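Local coordinates for protein Non-reducing end alpha-L-arabinofuranosidase BoGH43B (Bacteroides ovatus, PDB 5JOZ) that cleaves terminal non-reducing alpha-L-arabinofuranoside residues from xyloglucan branches, turning the S units of the polysaccharide into X units, at residues K45-W50 against L296-P301; H398-I403 against M413-L418; E130-K135 against P178-I183. All blocks are in the same frame, centred on the assembly; numbering follows the deposited sequence.

Contact 1 (K45-W50 against L296-P301); sequences KDLVHW and LFPNLP
F297 sets the geometry here. Its CG lies anti to the backbone N (chi1 -152°), which swings the ring out of 296-301 so that its far rim, from CE2 through CZ to CE1, meets the turn at 45-50. The D46 carboxylate comes in at the edge of that ring, its plane practically perpendicular (89°), with OD2 3.8 Å from F297 CZ. V48 approaches obliquely, with CG2 3.7 Å from F297 CE1, while P298 lays its own CD over one face of the F297 ring. Farther along 296-301, L300 CD1 rests on the D46 backbone, 3.7 Å from D46 C, and the L47 and L300 side chains cross obliquely, L47 CG 4.1 Å from L300 CD1. L47 and L300 both continue onto F26 of strand 25-29.

D46 is held with CG in the crowded position between N and C (chi1 59°). OD1 takes two backbone N-H groups, V48 N at 2.9 Å in an Asx turn and H49 N at 2.8 Å, the latter on its syn lone pair. OD2 accepts H49 ND1 at 2.9 Å, almost straight and in the plane of the imidazole, and also H303 N. An alanine here would lose all four of these bonds and would probably loosen both the turn and its fit against F297.

No hydrogen bond joins 45-50 directly to 296-301: van der Waals contact joins the two segments, while D46, which probably carries its charge, braces the turn and through H303 N also holds the chain just past 296-301.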
loop_
_atom_site.group_PDB
_atom_site.type_symbol
_atom_site.label_atom_id
_atom_site.label_comp_id
_atom_site.label_asym_id
_atom_site.label_seq_id
_atom_site.Cartn_x
_atom_site.Cartn_y
_atom_site.Cartn_z
ATOM N N LYS A 45 -8.532 -15.695 -8.469
ATOM C CA LYS A 45 -8.576 -16.825 -9.415
ATOM C C LYS A 45 -8.570 -16.414 -10.900
ATOM O O LYS A 45 -8.452 -17.277 -11.774
ATOM C CB LYS A 45 -9.799 -17.708 -9.123
ATOM C CG LYS A 45 -9.789 -18.240 -7.696
ATOM C CD LYS A 45 -10.765 -19.379 -7.462
ATOM C CE LYS A 45 -10.400 -20.154 -6.199
ATOM N NZ LYS A 45 -9.395 -21.215 -6.467
ATOM N N ASP A 46 -8.666 -15.118 -11.188
ATOM C CA ASP A 46 -8.707 -14.625 -12.576
ATOM C C ASP A 46 -7.752 -13.457 -12.891
ATOM O O ASP A 46 -7.851 -12.863 -13.971
ATOM C CB ASP A 46 -10.153 -14.256 -12.950
ATOM C CG ASP A 46 -10.769 -13.171 -12.038
ATOM O OD1 ASP A 46 -10.043 -12.405 -11.366
ATOM O OD2 ASP A 46 -12.013 -13.086 -12.007
ATOM N N LEU A 47 -6.837 -13.144 -11.964
ATOM C CA LEU A 47 -5.915 -11.968 -12.026
ATOM C C LEU A 47 -6.563 -10.582 -11.959
ATOM O O LEU A 47 -5.846 -9.581 -11.862
ATOM C CB LEU A 47 -4.974 -12.018 -13.240
ATOM C CG LEU A 47 -3.917 -13.112 -13.300
ATOM C CD1 LEU A 47 -3.151 -12.974 -14.598
ATOM C CD2 LEU A 47 -2.958 -13.030 -12.129
ATOM N N VAL A 48 -7.897 -10.523 -11.972
ATOM C CA VAL A 48 -8.634 -9.279 -12.124
ATOM C C VAL A 48 -9.355 -8.897 -10.836
ATOM O O VAL A 48 -9.274 -7.752 -10.405
ATOM C CB VAL A 48 -9.632 -9.380 -13.297
ATOM C CG1 VAL A 48 -10.578 -8.180 -13.336
ATOM C CG2 VAL A 48 -8.866 -9.483 -14.612
ATOM N N HIS A 49 -10.075 -9.851 -10.249
ATOM C CA HIS A 49 -10.834 -9.629 -9.036
ATOM C C HIS A 49 -10.044 -10.143 -7.833
ATOM O O HIS A 49 -9.729 -11.330 -7.725
ATOM C CB HIS A 49 -12.183 -10.316 -9.154
ATOM C CG HIS A 49 -13.011 -9.798 -10.289
ATOM N ND1 HIS A 49 -13.168 -10.485 -11.473
ATOM C CD2 HIS A 49 -13.703 -8.642 -10.430
ATOM C CE1 HIS A 49 -13.930 -9.781 -12.291
ATOM N NE2 HIS A 49 -14.266 -8.656 -11.683
ATOM N N TRP A 50 -9.730 -9.224 -6.934
ATOM C CA TRP A 50 -8.840 -9.484 -5.815
ATOM C C TRP A 50 -9.576 -9.325 -4.496
ATOM O O TRP A 50 -10.428 -8.449 -4.356
ATOM C CB TRP A 50 -7.630 -8.550 -5.899
ATOM C CG TRP A 50 -6.766 -8.876 -7.098
ATOM C CD1 TRP A 50 -6.885 -8.367 -8.353
ATOM C CD2 TRP A 50 -5.686 -9.810 -7.145
ATOM N NE1 TRP A 50 -5.936 -8.919 -9.184
ATOM C CE2 TRP A 50 -5.191 -9.813 -8.465
ATOM C CE3 TRP A 50 -5.085 -10.645 -6.194
ATOM C CZ2 TRP A 50 -4.121 -10.614 -8.860
ATOM C CZ3 TRP A 50 -4.008 -11.441 -6.582
ATOM C CH2 TRP A 50 -3.541 -11.421 -7.903
ATOM N N LEU A 296 -8.547 -7.298 -23.154
ATOM C CA LEU A 296 -9.194 -8.587 -23.178
ATOM C C LEU A 296 -8.805 -9.379 -21.907
ATOM O O LEU A 296 -7.659 -9.303 -21.414
ATOM C CB LEU A 296 -8.784 -9.373 -24.433
ATOM C CG LEU A 296 -9.205 -8.818 -25.807
ATOM C CD1 LEU A 296 -8.392 -9.477 -26.920
ATOM C CD2 LEU A 296 -10.698 -9.005 -26.050
ATOM N N PHE A 297 -9.775 -10.145 -21.415
ATOM C CA PHE A 297 -9.682 -10.859 -20.148
ATOM C C PHE A 297 -8.622 -11.961 -20.260
ATOM O O PHE A 297 -8.454 -12.538 -21.336
ATOM C CB PHE A 297 -11.055 -11.469 -19.816
ATOM C CG PHE A 297 -11.317 -11.648 -18.349
ATOM C CD1 PHE A 297 -11.710 -10.562 -17.565
ATOM C CD2 PHE A 297 -11.211 -12.900 -17.757
ATOM C CE1 PHE A 297 -11.958 -10.717 -16.217
ATOM C CE2 PHE A 297 -11.460 -13.065 -16.406
ATOM C CZ PHE A 297 -11.839 -11.975 -15.635
ATOM N N PRO A 298 -7.885 -12.247 -19.167
ATOM C CA PRO A 298 -6.998 -13.420 -19.158
ATOM C C PRO A 298 -7.712 -14.719 -19.525
ATOM O O PRO A 298 -8.925 -14.803 -19.385
ATOM C CB PRO A 298 -6.527 -13.476 -17.706
ATOM C CG PRO A 298 -6.515 -12.063 -17.277
ATOM C CD PRO A 298 -7.718 -11.447 -17.942
ATOM N N ASN A 299 -6.967 -15.722 -19.974
ATOM C CA ASN A 299 -7.560 -17.018 -20.263
ATOM C C ASN A 299 -7.761 -17.823 -18.973
ATOM O O ASN A 299 -7.086 -18.805 -18.717
ATOM C CB ASN A 299 -6.720 -17.786 -21.281
ATOM C CG ASN A 299 -7.493 -18.933 -21.918
ATOM O OD1 ASN A 299 -8.708 -19.065 -21.735
ATOM N ND2 ASN A 299 -6.791 -19.772 -22.657
ATOM N N LEU A 300 -8.726 -17.376 -18.176
ATOM C CA LEU A 300 -9.028 -17.912 -16.858
ATOM C C LEU A 300 -10.520 -17.690 -16.652
ATOM O O LEU A 300 -11.058 -16.699 -17.167
ATOM C CB LEU A 300 -8.273 -17.141 -15.764
ATOM C CG LEU A 300 -6.751 -17.240 -15.685
ATOM C CD1 LEU A 300 -6.177 -16.150 -14.791
ATOM C CD2 LEU A 300 -6.335 -18.618 -15.191
ATOM N N PRO A 301 -11.195 -18.582 -15.898
ATOM C CA PRO A 301 -12.607 -18.297 -15.634
ATOM C C PRO A 301 -12.799 -17.109 -14.673
ATOM O O PRO A 301 -12.136 -17.015 -13.644
ATOM C CB PRO A 301 -13.148 -19.607 -15.035
ATOM C CG PRO A 301 -12.066 -20.627 -15.216
ATOM C CD PRO A 301 -10.776 -19.876 -15.326
#

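Contact 2 (H398-I403 against M413-L418); sequences HYDLLI and MIRKTL
I414 lies at the apolar centre, its CG1 anti to the backbone N and CD1 folded back over the neighbouring strand, 4.3 Å from Y399 CB. Y399, L401 and I414 share one face of the hairpin, and all three touch F449 of strand 446-453, which belongs to the other sheet. Further along this face Y399 turns CE1 to L418 CD2, 4.2 Å away, while its hydroxyl reaches the carbonyl of S464. On the reverse face L402 CD1 approaches M413 CE and also lies over the R415 guanidinium, 3.8 Å from R415 NH2.

The strands run antiparallel (159°), and H398-T417, D400-R415 and L402-M413 are hydrogen-bonded pairs, each joined by two N-H...O bonds. The shortest are those of L402 with M413; for instance, L402 N lies 2.7 Å from M413 O.

Toward the polar edge, H398 and T417 stand side by side, and T417 CB makes a CH-pi contact over one imidazole face, 3.8 Å from the centroid of the H398 ring. H398 ND1 then bonds D400 OD1 at 2.8 Å, reaching it from above the carboxylate plane. R415 CG lies anti to the backbone N, and the chain bends at chi3 (61°) and brings NH2 to the anti lone pair of D400 OD2, a 2.9 Å salt bridge lying in the guanidinium plane. A water bonded to R415 O and T417 OG1, with weaker bonds to D400 OD2 and R415 NE, links them.

The buried D400 thus has a histidine on one oxygen and an arginine on the other, and E386 pairs with the same R415 NH2. Such surroundings would be expected to keep D400 ionised and to lock the cross-strand register.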
loop_
_atom_site.group_PDB
_atom_site.type_symbol
_atom_site.label_atom_id
_atom_site.label_comp_id
_atom_site.label_asym_id
_atom_site.label_seq_id
_atom_site.Cartn_x
_atom_site.Cartn_y
_atom_site.Cartn_z
ATOM N N HIS A 398 -2.291 16.536 6.652
ATOM C CA HIS A 398 -3.524 15.832 6.984
ATOM C C HIS A 398 -4.636 16.805 7.313
ATOM O O HIS A 398 -4.379 17.859 7.908
ATOM C CB HIS A 398 -3.311 14.909 8.198
ATOM C CG HIS A 398 -2.772 15.610 9.410
ATOM N ND1 HIS A 398 -3.588 16.130 10.392
ATOM C CD2 HIS A 398 -1.502 15.878 9.799
ATOM C CE1 HIS A 398 -2.849 16.686 11.335
ATOM N NE2 HIS A 398 -1.579 16.540 11.004
ATOM N N TYR A 399 -5.865 16.437 6.953
ATOM C CA TYR A 399 -7.056 17.242 7.253
ATOM C C TYR A 399 -7.846 16.550 8.341
ATOM O O TYR A 399 -8.186 15.385 8.194
ATOM C CB TYR A 399 -7.933 17.388 6.019
ATOM C CG TYR A 399 -7.232 17.954 4.793
ATOM C CD1 TYR A 399 -6.411 19.082 4.884
ATOM C CD2 TYR A 399 -7.414 17.374 3.533
ATOM C CE1 TYR A 399 -5.788 19.608 3.769
ATOM C CE2 TYR A 399 -6.794 17.897 2.404
ATOM C CZ TYR A 399 -5.988 19.016 2.522
ATOM O OH TYR A 399 -5.383 19.547 1.407
ATOM N N ASP A 400 -8.168 17.276 9.411
ATOM C CA ASP A 400 -8.771 16.697 10.606
ATOM C C ASP A 400 -10.205 17.171 10.813
ATOM O O ASP A 400 -10.430 18.339 11.122
ATOM C CB ASP A 400 -7.943 17.096 11.833
ATOM C CG ASP A 400 -6.545 16.515 11.831
ATOM O OD1 ASP A 400 -6.237 15.618 11.012
ATOM O OD2 ASP A 400 -5.735 16.963 12.671
ATOM N N LEU A 401 -11.165 16.263 10.683
ATOM C CA LEU A 401 -12.562 16.583 10.960
ATOM C C LEU A 401 -12.898 16.048 12.354
ATOM O O LEU A 401 -13.293 14.885 12.502
ATOM C CB LEU A 401 -13.479 16.007 9.883
ATOM C CG LEU A 401 -14.983 16.160 10.118
ATOM C CD1 LEU A 401 -15.366 17.621 10.248
ATOM C CD2 LEU A 401 -15.761 15.482 9.006
ATOM N N LEU A 402 -12.737 16.905 13.370
ATOM C CA LEU A 402 -12.772 16.478 14.775
ATOM C C LEU A 402 -13.836 17.155 15.620
ATOM O O LEU A 402 -14.235 18.285 15.349
ATOM C CB LEU A 402 -11.417 16.732 15.427
ATOM C CG LEU A 402 -10.193 16.208 14.670
ATOM C CD1 LEU A 402 -8.906 16.628 15.366
ATOM C CD2 LEU A 402 -10.245 14.697 14.505
ATOM N N ILE A 403 -14.274 16.430 16.651
ATOM C CA ILE A 403 -15.093 16.945 17.726
ATOM C C ILE A 403 -14.146 17.298 18.854
ATOM O O ILE A 403 -13.320 16.462 19.249
ATOM C CB ILE A 403 -16.079 15.890 18.267
ATOM C CG1 ILE A 403 -17.028 15.439 17.165
ATOM C CG2 ILE A 403 -16.862 16.440 19.473
ATOM C CD1 ILE A 403 -17.824 14.212 17.523
ATOM N N MET A 413 -14.935 20.578 14.179
ATOM C CA MET A 413 -13.809 21.345 13.676
ATOM C C MET A 413 -13.219 20.657 12.441
ATOM O O MET A 413 -12.926 19.470 12.487
ATOM C CB MET A 413 -12.737 21.470 14.774
ATOM C CG MET A 413 -11.435 22.140 14.344
ATOM S SD MET A 413 -10.252 22.455 15.677
ATOM C CE MET A 413 -9.874 20.787 16.214
ATOM N N ILE A 414 -13.062 21.413 11.351
ATOM C CA ILE A 414 -12.173 21.031 10.239
ATOM C C ILE A 414 -10.888 21.814 10.445
ATOM O O ILE A 414 -10.921 23.027 10.567
ATOM C CB ILE A 414 -12.774 21.254 8.810
ATOM C CG1 ILE A 414 -11.774 20.843 7.718
ATOM C CG2 ILE A 414 -13.197 22.698 8.551
ATOM C CD1 ILE A 414 -11.277 19.417 7.825
ATOM N N ARG A 415 -9.762 21.111 10.526
ATOM C CA ARG A 415 -8.479 21.741 10.778
ATOM C C ARG A 415 -7.455 21.206 9.790
ATOM O O ARG A 415 -7.177 20.008 9.757
ATOM C CB ARG A 415 -8.033 21.476 12.212
ATOM C CG ARG A 415 -6.806 22.273 12.650
ATOM C CD ARG A 415 -6.397 21.873 14.059
ATOM N NE ARG A 415 -6.036 20.455 14.116
ATOM C CZ ARG A 415 -5.915 19.727 15.229
ATOM N NH1 ARG A 415 -6.132 20.249 16.439
ATOM N NH2 ARG A 415 -5.588 18.446 15.124
ATOM N N LYS A 416 -6.881 22.117 9.012
ATOM C CA LYS A 416 -6.001 21.772 7.911
ATOM C C LYS A 416 -4.550 21.989 8.328
ATOM O O LYS A 416 -4.156 23.105 8.619
ATOM C CB LYS A 416 -6.355 22.623 6.686
ATOM C CG LYS A 416 -7.841 22.636 6.343
ATOM C CD LYS A 416 -8.143 23.532 5.157
ATOM C CE LYS A 416 -9.622 23.885 5.094
ATOM N NZ LYS A 416 -9.924 24.881 4.025
ATOM N N THR A 417 -3.773 20.905 8.364
ATOM C CA THR A 417 -2.352 20.934 8.685
ATOM C C THR A 417 -1.549 20.629 7.427
ATOM O O THR A 417 -1.779 19.599 6.796
ATOM C CB THR A 417 -2.020 19.875 9.747
ATOM O OG1 THR A 417 -2.659 20.223 10.978
ATOM C CG2 THR A 417 -0.511 19.751 9.975
ATOM N N LEU A 418 -0.618 21.521 7.078
ATOM C CA LEU A 418 0.239 21.376 5.893
ATOM C C LEU A 418 1.624 21.892 6.201
ATOM O O LEU A 418 1.773 22.925 6.861
ATOM C CB LEU A 418 -0.314 22.163 4.706
ATOM C CG LEU A 418 -1.684 21.750 4.159
ATOM C CD1 LEU A 418 -2.194 22.790 3.169
ATOM C CD2 LEU A 418 -1.620 20.377 3.516
HETATM O O HOH W 1 -4.953 19.298 11.215
#

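Contact 3 (E130-K135 against P178-I183); sequences EFIDGK and PHFYKI
E130 leaves its strand pointing at 178-183, and CB comes in at the edge of the F180 ring, 4.3 Å from F180 CB. CG stands anti to the backbone N and packs on the carbonyl oxygen, 3.2 Å from F180 O. A bend at chi2 (70°) then carries CD past that same oxygen and splits the carboxylate between two jobs. OE2 makes a salt bridge with R81 of strand 74-83; it also sits near F180 O, but both are acceptors and no bond forms. OE1 accepts a hydrogen bond from a water 3.0 Å away, and that water accepts from K182 N, 2.9 Å away, so the glutamate reaches the backbone of strand 176-183 through solvent.

Beside it, I132 pushes CD1 into the angle between two neighbours, 3.6 Å from F180 CE2 and equally far from K182 CB. Beyond lies the type I' turn, where D133 OD2 is 4.0 Å from K182 NZ: opposite charges that are close but short of a salt bridge.

The strand axes approach to 7.4 Å at 21°, too far apart for sheet pairing, so the two are joined through side chains and a water. Strands 128-132 and 176-183 each begin a separate four-stranded antiparallel sheet, and their side-by-side meeting is characteristic of adjacent blades in the five-bladed beta-propeller of family GH43.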
loop_
_atom_site.group_PDB
_atom_site.type_symbol
_atom_site.label_atom_id
_atom_site.label_comp_id
_atom_site.label_asym_id
_atom_site.label_seq_id
_atom_site.Cartn_x
_atom_site.Cartn_y
_atom_site.Cartn_z
ATOM N N GLU A 130 13.846 -16.301 -6.073
ATOM C CA GLU A 130 13.267 -17.224 -7.024
ATOM C C GLU A 130 13.775 -18.638 -6.754
ATOM O O GLU A 130 14.938 -18.828 -6.393
ATOM C CB GLU A 130 13.621 -16.807 -8.449
ATOM C CG GLU A 130 12.886 -17.600 -9.527
ATOM C CD GLU A 130 11.395 -17.292 -9.605
ATOM O OE1 GLU A 130 10.662 -18.152 -10.139
ATOM O OE2 GLU A 130 10.957 -16.200 -9.158
ATOM N N PHE A 131 12.897 -19.616 -6.970
ATOM C CA PHE A 131 13.219 -21.021 -6.810
ATOM C C PHE A 131 13.437 -21.700 -8.150
ATOM O O PHE A 131 12.484 -21.892 -8.903
ATOM C CB PHE A 131 12.103 -21.712 -6.052
ATOM C CG PHE A 131 12.022 -21.291 -4.621
ATOM C CD1 PHE A 131 12.841 -21.882 -3.666
ATOM C CD2 PHE A 131 11.152 -20.276 -4.225
ATOM C CE1 PHE A 131 12.776 -21.490 -2.335
ATOM C CE2 PHE A 131 11.083 -19.883 -2.891
ATOM C CZ PHE A 131 11.897 -20.490 -1.946
ATOM N N ILE A 132 14.690 -22.053 -8.440
ATOM C CA ILE A 132 15.079 -22.685 -9.707
ATOM C C ILE A 132 16.110 -23.784 -9.439
ATOM O O ILE A 132 17.075 -23.540 -8.730
ATOM C CB ILE A 132 15.747 -21.673 -10.684
ATOM C CG1 ILE A 132 14.844 -20.465 -10.987
ATOM C CG2 ILE A 132 16.131 -22.363 -11.992
ATOM C CD1 ILE A 132 15.590 -19.239 -11.493
ATOM N N ASP A 133 15.931 -24.959 -10.044
ATOM C CA ASP A 133 16.922 -26.060 -9.997
ATOM C C ASP A 133 17.206 -26.493 -8.546
ATOM O O ASP A 133 18.350 -26.762 -8.182
ATOM C CB ASP A 133 18.242 -25.676 -10.739
ATOM C CG ASP A 133 18.113 -25.701 -12.284
ATOM O OD1 ASP A 133 17.490 -26.643 -12.830
ATOM O OD2 ASP A 133 18.673 -24.795 -12.959
ATOM N N GLY A 134 16.157 -26.539 -7.723
ATOM C CA GLY A 134 16.290 -26.820 -6.286
ATOM C C GLY A 134 17.116 -25.840 -5.452
ATOM O O GLY A 134 17.600 -26.199 -4.380
ATOM N N LYS A 135 17.268 -24.606 -5.933
ATOM C CA LYS A 135 18.016 -23.556 -5.236
ATOM C C LYS A 135 17.127 -22.342 -5.044
ATOM O O LYS A 135 16.247 -22.062 -5.868
ATOM C CB LYS A 135 19.233 -23.114 -6.040
ATOM C CG LYS A 135 20.210 -24.226 -6.367
ATOM C CD LYS A 135 21.448 -23.676 -7.056
ATOM C CE LYS A 135 22.467 -24.769 -7.327
ATOM N NZ LYS A 135 23.830 -24.185 -7.422
ATOM N N PRO A 178 14.642 -5.688 -9.238
ATOM C CA PRO A 178 15.048 -6.793 -10.103
ATOM C C PRO A 178 14.388 -8.104 -9.713
ATOM O O PRO A 178 14.319 -8.423 -8.525
ATOM C CB PRO A 178 16.555 -6.875 -9.876
ATOM C CG PRO A 178 16.723 -6.438 -8.467
ATOM C CD PRO A 178 15.720 -5.333 -8.294
ATOM N N HIS A 179 13.890 -8.838 -10.702
ATOM C CA HIS A 179 13.413 -10.203 -10.496
ATOM C C HIS A 179 14.177 -11.138 -11.406
ATOM O O HIS A 179 14.587 -10.749 -12.498
ATOM C CB HIS A 179 11.916 -10.329 -10.774
ATOM C CG HIS A 179 11.080 -9.497 -9.866
ATOM N ND1 HIS A 179 11.107 -9.634 -8.493
ATOM C CD2 HIS A 179 10.216 -8.491 -10.130
ATOM C CE1 HIS A 179 10.272 -8.761 -7.956
ATOM N NE2 HIS A 179 9.723 -8.054 -8.926
ATOM N N PHE A 180 14.304 -12.377 -10.945
ATOM C CA PHE A 180 15.086 -13.401 -11.579
ATOM C C PHE A 180 14.124 -14.479 -12.086
ATOM O O PHE A 180 13.314 -14.983 -11.317
ATOM C CB PHE A 180 16.056 -13.973 -10.530
ATOM C CG PHE A 180 17.156 -14.815 -11.104
ATOM C CD1 PHE A 180 18.018 -14.295 -12.052
ATOM C CD2 PHE A 180 17.340 -16.127 -10.681
ATOM C CE1 PHE A 180 19.035 -15.069 -12.583
ATOM C CE2 PHE A 180 18.353 -16.905 -11.205
ATOM C CZ PHE A 180 19.202 -16.373 -12.162
ATOM N N TYR A 181 14.194 -14.810 -13.376
ATOM C CA TYR A 181 13.372 -15.888 -13.945
ATOM C C TYR A 181 14.207 -16.815 -14.819
ATOM O O TYR A 181 15.120 -16.369 -15.514
ATOM C CB TYR A 181 12.214 -15.334 -14.782
ATOM C CG TYR A 181 11.407 -14.244 -14.121
ATOM C CD1 TYR A 181 10.610 -14.513 -13.019
ATOM C CD2 TYR A 181 11.447 -12.939 -14.601
ATOM C CE1 TYR A 181 9.868 -13.513 -12.408
ATOM C CE2 TYR A 181 10.709 -11.932 -14.008
ATOM C CZ TYR A 181 9.917 -12.222 -12.910
ATOM O OH TYR A 181 9.180 -11.218 -12.331
ATOM N N LYS A 182 13.897 -18.107 -14.773
ATOM C CA LYS A 182 14.498 -19.078 -15.680
ATOM C C LYS A 182 13.390 -19.449 -16.619
ATOM O O LYS A 182 12.494 -20.195 -16.237
ATOM C CB LYS A 182 15.020 -20.305 -14.926
ATOM C CG LYS A 182 15.441 -21.490 -15.794
ATOM C CD LYS A 182 16.486 -21.120 -16.839
ATOM C CE LYS A 182 17.047 -22.347 -17.543
ATOM N NZ LYS A 182 17.663 -23.313 -16.588
ATOM N N ILE A 183 13.445 -18.916 -17.835
ATOM C CA ILE A 183 12.408 -19.146 -18.838
ATOM C C ILE A 183 13.087 -19.693 -20.086
ATOM O O ILE A 183 13.936 -19.006 -20.681
ATOM C CB ILE A 183 11.675 -17.841 -19.224
ATOM C CG1 ILE A 183 11.053 -17.170 -17.993
ATOM C CG2 ILE A 183 10.626 -18.115 -20.296
ATOM C CD1 ILE A 183 10.747 -15.697 -18.187
HETATM O O HOH W 2 11.686 -18.763 -12.940
#

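Overall arrangement
From the N terminus, the chain first passes the turn 45-50, in the opening blade of the propeller. Residues 130-135, in the third blade, then meet 178-183, in the fourth, so contact 3 closes a loop nested entirely inside the much longer one that contact 1 completes when 296-301 returns to the first blade. The centres of these two contacts are 25 Å apart. The chain then enters the concanavalin A-like domain, where contact 2 follows in series as a local hairpin, on the other side of the molecule's centre. Contact 3 ties blade to blade, contact 1 brings the loop after strand 294-296 against the first blade, and contact 2 pairs two neighbouring strands within one sheet of the second domain.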